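PDB 3PE7: oligogalacturonate lyase from Yersinia enterocolitica subsp. enterocolitica, which probably cleaves oligogalacturonates by beta-elimination in the cytoplasm, as a seven-bladed beta-propeller lyase that binds manganese and calcium ions. Local coordinates for residues Gly53-Asp57 against Gly58-Tyr62; Glu208-His211 against Asp212-Asp215; Thr381-Glu384 against Ser385-Lys388. One frame throughout, in Å; residues are numbered along the deposited sequence.

Interaction 1 of 3, residues Gly53-Asp57 against Gly58-Tyr62; sequences GGAFD and GPWNY. With CA (calcium ion), chain C.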
loop_
_atom_site.group_PDB
_atom_site.type_symbol
_atom_site.label_atom_id
_atom_site.label_comp_id
_atom_site.label_asym_id
_atom_site.label_seq_id
_atom_site.Cartn_x
_atom_site.Cartn_y
_atom_site.Cartn_z
ATOM N N GLY A 53 -1.911 -12.285 -3.226
ATOM C CA GLY A 53 -2.941 -12.522 -4.249
ATOM C C GLY A 53 -2.354 -13.429 -5.314
ATOM O O GLY A 53 -1.179 -13.287 -5.692
ATOM N N GLY A 54 -3.147 -14.398 -5.759
ATOM C CA GLY A 54 -2.688 -15.384 -6.739
ATOM C C GLY A 54 -3.803 -15.791 -7.682
ATOM O O GLY A 54 -4.982 -15.655 -7.366
ATOM N N ALA A 55 -3.414 -16.268 -8.863
ATOM C CA ALA A 55 -4.386 -16.577 -9.916
ATOM C C ALA A 55 -4.629 -18.079 -10.124
ATOM O O ALA A 55 -5.210 -18.461 -11.122
ATOM C CB ALA A 55 -3.948 -15.917 -11.234
ATOM N N PHE A 56 -4.241 -18.920 -9.157
ATOM C CA PHE A 56 -4.243 -20.376 -9.354
ATOM C C PHE A 56 -5.619 -20.935 -9.729
ATOM O O PHE A 56 -5.709 -21.829 -10.584
ATOM C CB PHE A 56 -3.767 -21.088 -8.077
ATOM C CG PHE A 56 -2.373 -20.688 -7.646
ATOM C CD1 PHE A 56 -1.260 -21.309 -8.193
ATOM C CD2 PHE A 56 -2.194 -19.684 -6.691
ATOM C CE1 PHE A 56 0.035 -20.943 -7.801
ATOM C CE2 PHE A 56 -0.902 -19.307 -6.280
ATOM C CZ PHE A 56 0.208 -19.938 -6.836
ATOM N N ASP A 57 -6.674 -20.412 -9.096
ATOM C CA ASP A 57 -8.055 -20.903 -9.281
ATOM C C ASP A 57 -8.704 -20.328 -10.557
ATOM O O ASP A 57 -9.804 -20.762 -10.973
ATOM C CB ASP A 57 -8.893 -20.522 -8.055
ATOM C CG ASP A 57 -10.142 -21.404 -7.869
ATOM O OD1 ASP A 57 -10.195 -22.531 -8.406
ATOM O OD2 ASP A 57 -11.061 -20.952 -7.153
ATOM N N GLY A 58 -8.032 -19.357 -11.179
ATOM C CA GLY A 58 -8.562 -18.700 -12.395
ATOM C C GLY A 58 -8.555 -17.189 -12.249
ATOM O O GLY A 58 -7.734 -16.510 -12.884
ATOM N N PRO A 59 -9.439 -16.658 -11.383
ATOM C CA PRO A 59 -9.347 -15.228 -11.106
ATOM C C PRO A 59 -8.261 -14.958 -10.069
ATOM O O PRO A 59 -7.549 -15.868 -9.683
ATOM C CB PRO A 59 -10.717 -14.871 -10.540
ATOM C CG PRO A 59 -11.279 -16.149 -10.011
ATOM C CD PRO A 59 -10.501 -17.321 -10.599
ATOM N N TRP A 60 -8.107 -13.700 -9.680
ATOM C CA TRP A 60 -7.155 -13.344 -8.615
ATOM C C TRP A 60 -7.863 -13.388 -7.269
ATOM O O TRP A 60 -8.861 -12.684 -7.055
ATOM C CB TRP A 60 -6.583 -11.945 -8.873
ATOM C CG TRP A 60 -5.850 -11.800 -10.200
ATOM C CD1 TRP A 60 -5.744 -12.739 -11.209
ATOM C CD2 TRP A 60 -5.146 -10.647 -10.661
ATOM N NE1 TRP A 60 -4.996 -12.223 -12.255
ATOM C CE2 TRP A 60 -4.638 -10.938 -11.949
ATOM C CE3 TRP A 60 -4.894 -9.383 -10.113
ATOM C CZ2 TRP A 60 -3.888 -10.008 -12.690
ATOM C CZ3 TRP A 60 -4.174 -8.464 -10.848
ATOM C CH2 TRP A 60 -3.684 -8.772 -12.129
ATOM N N ASN A 61 -7.339 -14.216 -6.365
ATOM C CA ASN A 61 -7.923 -14.405 -5.034
ATOM C C ASN A 61 -6.849 -14.298 -3.958
ATOM O O ASN A 61 -5.656 -14.274 -4.266
ATOM C CB ASN A 61 -8.545 -15.792 -4.931
ATOM C CG ASN A 61 -9.723 -15.979 -5.883
ATOM O OD1 ASN A 61 -10.760 -15.296 -5.770
ATOM N ND2 ASN A 61 -9.588 -16.918 -6.784
ATOM N N TYR A 62 -7.276 -14.209 -2.691
ATOM C CA TYR A 62 -6.301 -14.210 -1.594
ATOM C C TYR A 62 -5.845 -15.594 -1.178
ATOM O O TYR A 62 -6.635 -16.548 -1.182
ATOM C CB TYR A 62 -6.871 -13.479 -0.367
ATOM C CG TYR A 62 -6.872 -11.984 -0.510
ATOM C CD1 TYR A 62 -5.696 -11.251 -0.324
ATOM C CD2 TYR A 62 -8.044 -11.294 -0.820
ATOM C CE1 TYR A 62 -5.686 -9.856 -0.444
ATOM C CE2 TYR A 62 -8.041 -9.916 -0.939
ATOM C CZ TYR A 62 -6.877 -9.211 -0.740
ATOM O OH TYR A 62 -6.904 -7.852 -0.888
HETATM CA CA CA C . -12.135 -23.939 -8.624
HETATM O O HOH W 1 -5.359 -18.143 -13.830
HETATM O O HOH W 2 -7.120 -17.786 -7.420
HETATM O O HOH W 3 -13.306 -22.256 -7.388
HETATM O O HOH W 4 -13.642 -25.527 -7.639
HETATM O O HOH W 5 -10.920 -25.588 -9.900
#

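Interaction 2 of 3, residues Glu208-His211 against Asp212-Asp215; sequences EGPH and DLVD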
loop_
_atom_site.group_PDB
_atom_site.type_symbol
_atom_site.label_atom_id
_atom_site.label_comp_id
_atom_site.label_asym_id
_atom_site.label_seq_id
_atom_site.Cartn_x
_atom_site.Cartn_y
_atom_site.Cartn_z
ATOM N N GLU A 208 -6.459 14.265 -4.227
ATOM C CA GLU A 208 -5.976 13.485 -5.374
ATOM C C GLU A 208 -6.024 14.337 -6.642
ATOM O O GLU A 208 -6.828 15.271 -6.751
ATOM C CB GLU A 208 -6.783 12.184 -5.520
ATOM C CG GLU A 208 -6.189 11.163 -6.520
ATOM C CD GLU A 208 -4.705 10.935 -6.294
ATOM O OE1 GLU A 208 -4.372 10.147 -5.411
ATOM O OE2 GLU A 208 -3.873 11.554 -6.986
ATOM N N GLY A 209 -5.149 14.019 -7.590
ATOM C CA GLY A 209 -5.078 14.761 -8.838
ATOM C C GLY A 209 -3.638 15.040 -9.221
ATOM O O GLY A 209 -2.714 14.666 -8.489
ATOM N N PRO A 210 -3.435 15.685 -10.380
ATOM C CA PRO A 210 -2.107 15.989 -10.899
ATOM C C PRO A 210 -1.240 16.666 -9.845
ATOM O O PRO A 210 -1.668 17.650 -9.226
ATOM C CB PRO A 210 -2.399 16.954 -12.053
ATOM C CG PRO A 210 -3.777 16.576 -12.508
ATOM C CD PRO A 210 -4.501 16.238 -11.234
ATOM N N HIS A 211 -0.027 16.144 -9.669
ATOM C CA HIS A 211 0.890 16.571 -8.609
ATOM C C HIS A 211 1.176 18.064 -8.616
ATOM O O HIS A 211 1.355 18.680 -7.551
ATOM C CB HIS A 211 2.217 15.791 -8.699
ATOM C CG HIS A 211 2.978 16.038 -9.966
ATOM N ND1 HIS A 211 3.998 16.961 -10.055
ATOM C CD2 HIS A 211 2.864 15.483 -11.199
ATOM C CE1 HIS A 211 4.478 16.968 -11.287
ATOM N NE2 HIS A 211 3.809 16.077 -12.001
ATOM N N ASP A 212 1.231 18.641 -9.813
ATOM C CA ASP A 212 1.609 20.034 -9.981
ATOM C C ASP A 212 0.406 20.980 -10.018
ATOM O O ASP A 212 0.568 22.198 -10.129
ATOM C CB ASP A 212 2.505 20.210 -11.224
ATOM C CG ASP A 212 1.858 19.692 -12.514
ATOM O OD1 ASP A 212 1.067 18.724 -12.469
ATOM O OD2 ASP A 212 2.170 20.254 -13.594
ATOM N N LEU A 213 -0.796 20.422 -9.902
ATOM C CA LEU A 213 -2.010 21.231 -9.961
ATOM C C LEU A 213 -2.748 21.348 -8.637
ATOM O O LEU A 213 -3.371 22.376 -8.370
ATOM C CB LEU A 213 -2.963 20.718 -11.046
ATOM C CG LEU A 213 -2.446 20.803 -12.489
ATOM C CD1 LEU A 213 -3.526 20.305 -13.436
ATOM C CD2 LEU A 213 -1.995 22.216 -12.873
ATOM N N VAL A 214 -2.676 20.310 -7.806
ATOM C CA VAL A 214 -3.411 20.320 -6.545
ATOM C C VAL A 214 -2.948 21.484 -5.662
ATOM O O VAL A 214 -1.753 21.787 -5.604
ATOM C CB VAL A 214 -3.345 18.955 -5.794
ATOM C CG1 VAL A 214 -4.041 17.872 -6.608
ATOM C CG2 VAL A 214 -1.898 18.535 -5.476
ATOM N N ASP A 215 -3.908 22.139 -5.010
ATOM C CA ASP A 215 -3.634 23.191 -4.026
ATOM C C ASP A 215 -2.610 22.730 -2.971
ATOM O O ASP A 215 -1.600 23.396 -2.720
ATOM C CB ASP A 215 -4.946 23.713 -3.380
ATOM C CG ASP A 215 -5.755 22.619 -2.621
ATOM O OD1 ASP A 215 -6.579 23.006 -1.756
ATOM O OD2 ASP A 215 -5.602 21.397 -2.860
HETATM O O HOH W 6 0.685 21.243 -6.605
#

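Interaction 3 of 3, residues Thr381-Glu384 against Ser385-Lys388; sequences TLPE and SVWK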
loop_
_atom_site.group_PDB
_atom_site.type_symbol
_atom_site.label_atom_id
_atom_site.label_comp_id
_atom_site.label_asym_id
_atom_site.label_seq_id
_atom_site.Cartn_x
_atom_site.Cartn_y
_atom_site.Cartn_z
ATOM N N THR A 381 17.363 -10.472 0.785
ATOM C CA THR A 381 18.038 -10.374 2.084
ATOM C C THR A 381 18.911 -9.154 2.126
ATOM O O THR A 381 19.730 -8.932 1.232
ATOM C CB THR A 381 18.874 -11.654 2.370
ATOM O OG1 THR A 381 17.989 -12.770 2.389
ATOM C CG2 THR A 381 19.554 -11.556 3.758
ATOM N N LEU A 382 18.710 -8.320 3.144
ATOM C CA LEU A 382 19.501 -7.107 3.248
ATOM C C LEU A 382 20.958 -7.462 3.583
ATOM O O LEU A 382 21.204 -8.289 4.465
ATOM C CB LEU A 382 18.927 -6.166 4.309
ATOM C CG LEU A 382 17.491 -5.624 4.130
ATOM C CD1 LEU A 382 17.273 -4.522 5.153
ATOM C CD2 LEU A 382 17.203 -5.112 2.726
ATOM N N PRO A 383 21.916 -6.849 2.863
ATOM C CA PRO A 383 23.347 -7.035 3.156
ATOM C C PRO A 383 23.730 -6.502 4.533
ATOM O O PRO A 383 23.142 -5.532 5.009
ATOM C CB PRO A 383 24.032 -6.180 2.084
ATOM C CG PRO A 383 23.070 -5.128 1.754
ATOM C CD PRO A 383 21.712 -5.836 1.810
ATOM N N GLU A 384 24.727 -7.126 5.163
ATOM C CA GLU A 384 25.235 -6.662 6.455
ATOM C C GLU A 384 25.630 -5.186 6.402
ATOM O O GLU A 384 25.485 -4.464 7.384
ATOM C CB GLU A 384 26.434 -7.522 6.909
ATOM C CG GLU A 384 26.080 -8.976 7.310
ATOM C CD GLU A 384 27.297 -9.774 7.816
ATOM O OE1 GLU A 384 28.396 -9.185 7.947
ATOM O OE2 GLU A 384 27.153 -10.991 8.090
ATOM N N SER A 385 26.088 -4.742 5.235
ATOM C CA SER A 385 26.537 -3.364 5.022
ATOM C C SER A 385 25.477 -2.277 5.286
ATOM O O SER A 385 25.818 -1.109 5.494
ATOM C CB SER A 385 27.139 -3.208 3.622
ATOM O OG SER A 385 26.232 -3.591 2.598
ATOM N N VAL A 386 24.199 -2.659 5.298
ATOM C CA VAL A 386 23.139 -1.708 5.637
ATOM C C VAL A 386 23.352 -1.115 7.031
ATOM O O VAL A 386 23.077 0.059 7.256
ATOM C CB VAL A 386 21.712 -2.344 5.512
ATOM C CG1 VAL A 386 20.658 -1.501 6.205
ATOM C CG2 VAL A 386 21.351 -2.533 4.056
ATOM N N TRP A 387 23.866 -1.933 7.947
ATOM C CA TRP A 387 24.093 -1.530 9.326
ATOM C C TRP A 387 25.586 -1.356 9.619
ATOM O O TRP A 387 25.991 -1.347 10.783
ATOM C CB TRP A 387 23.503 -2.578 10.277
ATOM C CG TRP A 387 22.021 -2.783 10.120
ATOM C CD1 TRP A 387 21.027 -2.059 10.714
ATOM C CD2 TRP A 387 21.364 -3.778 9.314
ATOM N NE1 TRP A 387 19.795 -2.550 10.348
ATOM C CE2 TRP A 387 19.970 -3.601 9.484
ATOM C CE3 TRP A 387 21.819 -4.793 8.460
ATOM C CZ2 TRP A 387 19.022 -4.406 8.839
ATOM C CZ3 TRP A 387 20.877 -5.605 7.824
ATOM C CH2 TRP A 387 19.492 -5.396 8.009
ATOM N N LYS A 388 26.382 -1.223 8.557
ATOM C CA LYS A 388 27.857 -1.339 8.606
ATOM C C LYS A 388 28.315 -2.637 9.285
ATOM O O LYS A 388 28.835 -3.561 8.632
ATOM C CB LYS A 388 28.503 -0.114 9.264
ATOM C CG LYS A 388 28.181 1.220 8.603
ATOM C CD LYS A 388 29.297 2.225 8.887
ATOM C CE LYS A 388 28.915 3.667 8.496
ATOM N NZ LYS A 388 28.568 3.822 7.046
#

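Interaction 1 of 3, residues Gly53-Asp57 against Gly58-Tyr62
The carbonyl oxygen A55 O takes the N-H of G58 N at 3.0 Å and also lies 2.7 Å from water 1. This bond closes a type I beta turn from A55 to G58. Next along the hairpin, G54 and N61 form an antiparallel hydrogen-bonded pair. G54 N to N61 O and N61 N to G54 O both measure 2.9 Å. G53 and Y62 follow as a non-hydrogen-bonded pair. The turn joins strands 49-54 and 61-66 into a hairpin, within one blade of the seven-bladed beta-propeller. On the flank, A55 CB meets W60 CD1 obliquely at 3.7 Å. The indole is held further by a hydrogen bond from W60 NE1 to E346. Water 2 bridges the two halves of the loop: it accepts from D57 N and donates to P59 O at 3.0 Å. D57 CG stands anti to the backbone N (chi1 -158°), which carries the carboxylate outward to calcium. D57 OD1 binds the ion at 2.4 Å, with waters 3, 4 and 5 and the carbonyl oxygen of M1. D57 OD2 accepts from water 3 at 2.6 Å and from Q74, which helps fix the carboxylate's rotation.

Interaction 2 of 3, residues Glu208-His211 against Asp212-Asp215
P210 O receives the backbone N-H groups of L213 and V214, three and four residues on. V214 N reaches it at 3.2 Å and L213 N at 3.0 Å, and the two donors come from different directions. P210 CB also meets L213 CD1 at 3.8 Å, and V214 CG1 lies 3.5 Å from P210 O. Outside the bend, the H211 ring and the D212 carboxylate are stacked, with planes 23° apart. D212 OD1 sits over the ring centre, 3.8 Å above its plane. D212 CB adds a CH-pi contact over the same ring. H211 CG and D212 CG both lie between their backbone N and carbonyl carbon (chi1 63° and 56°), which brings the two groups together. The bend is a type I beta turn, P210 to L213, in the loop between strands 202-207 and 218-222 of one propeller blade. Water 6 donates to H211 O and to V214 O and so links the turn to the residue after it. Further out, H211 ND1 is hydrogen-bonded to S239. E208 leads into the turn: E208 OE2 accepts from G209 N at 2.8 Å, and E208 OE1 makes a salt bridge to R217. H159 of helix 155-161 and Y162 pack on P210.

Interaction 3 of 3, residues Thr381-Glu384 against Ser385-Lys388
E384 O and W387 meet twice at the C-terminal end of the chain. W387 N donates to E384 O at 3.1 Å. The same oxygen lies at the edge of the indole, near its plane, 3.8 Å from W387 CE3. V386, just before W387, sets CG1 over the indole face, 3.9 Å above its plane. W387 CG is anti to its carbonyl carbon (chi1 -60°), and this folds the indole back along the chain. Its six-membered ring then reaches L382, where W387 CH2 touches L382 CD1 at 3.7 Å. The two side chains cross at about a right angle. S385 turns back to the proline two residues earlier: S385 OG lies 3.4 Å from P383 CB. V386 N donates to P383 O at 3.1 Å, and V386 CG2 touches P383 CG at 3.9 Å. These successive bonds to the residue three before are the pattern of a short 3-10 segment, here following strand 376-381. L382 packs on I365 of strand 364-369 and V324 of strand 321-326. V386 lies on V324, on H333 and V335 of strand 331-337, and on L296 of strand 296-301, which W387 also touches. The tail therefore joins the closing blade to the blade before it.

How the interactions relate
The three contacts are local turns in different parts of the propeller, with centres 34 to 37 Å apart, and none touches another. Interaction 1 is partly buried and joins two strands of one sheet. Its chemistry is mainly polar, with backbone pairs, waters and a calcium ion. Interaction 2 is a surface contact in a loop between strands. There a ring-carboxylate stack stands beside a doubly bonded carbonyl. Interaction 3 is partly buried and combines 3-10 backbone bonds with apolar contacts of its indole, leucine and valine, which lie against a neighbouring blade. Interactions 1 and 2 have side chains about 12 and 11 Å from manganese, whereas interaction 3 is away from the metal sites.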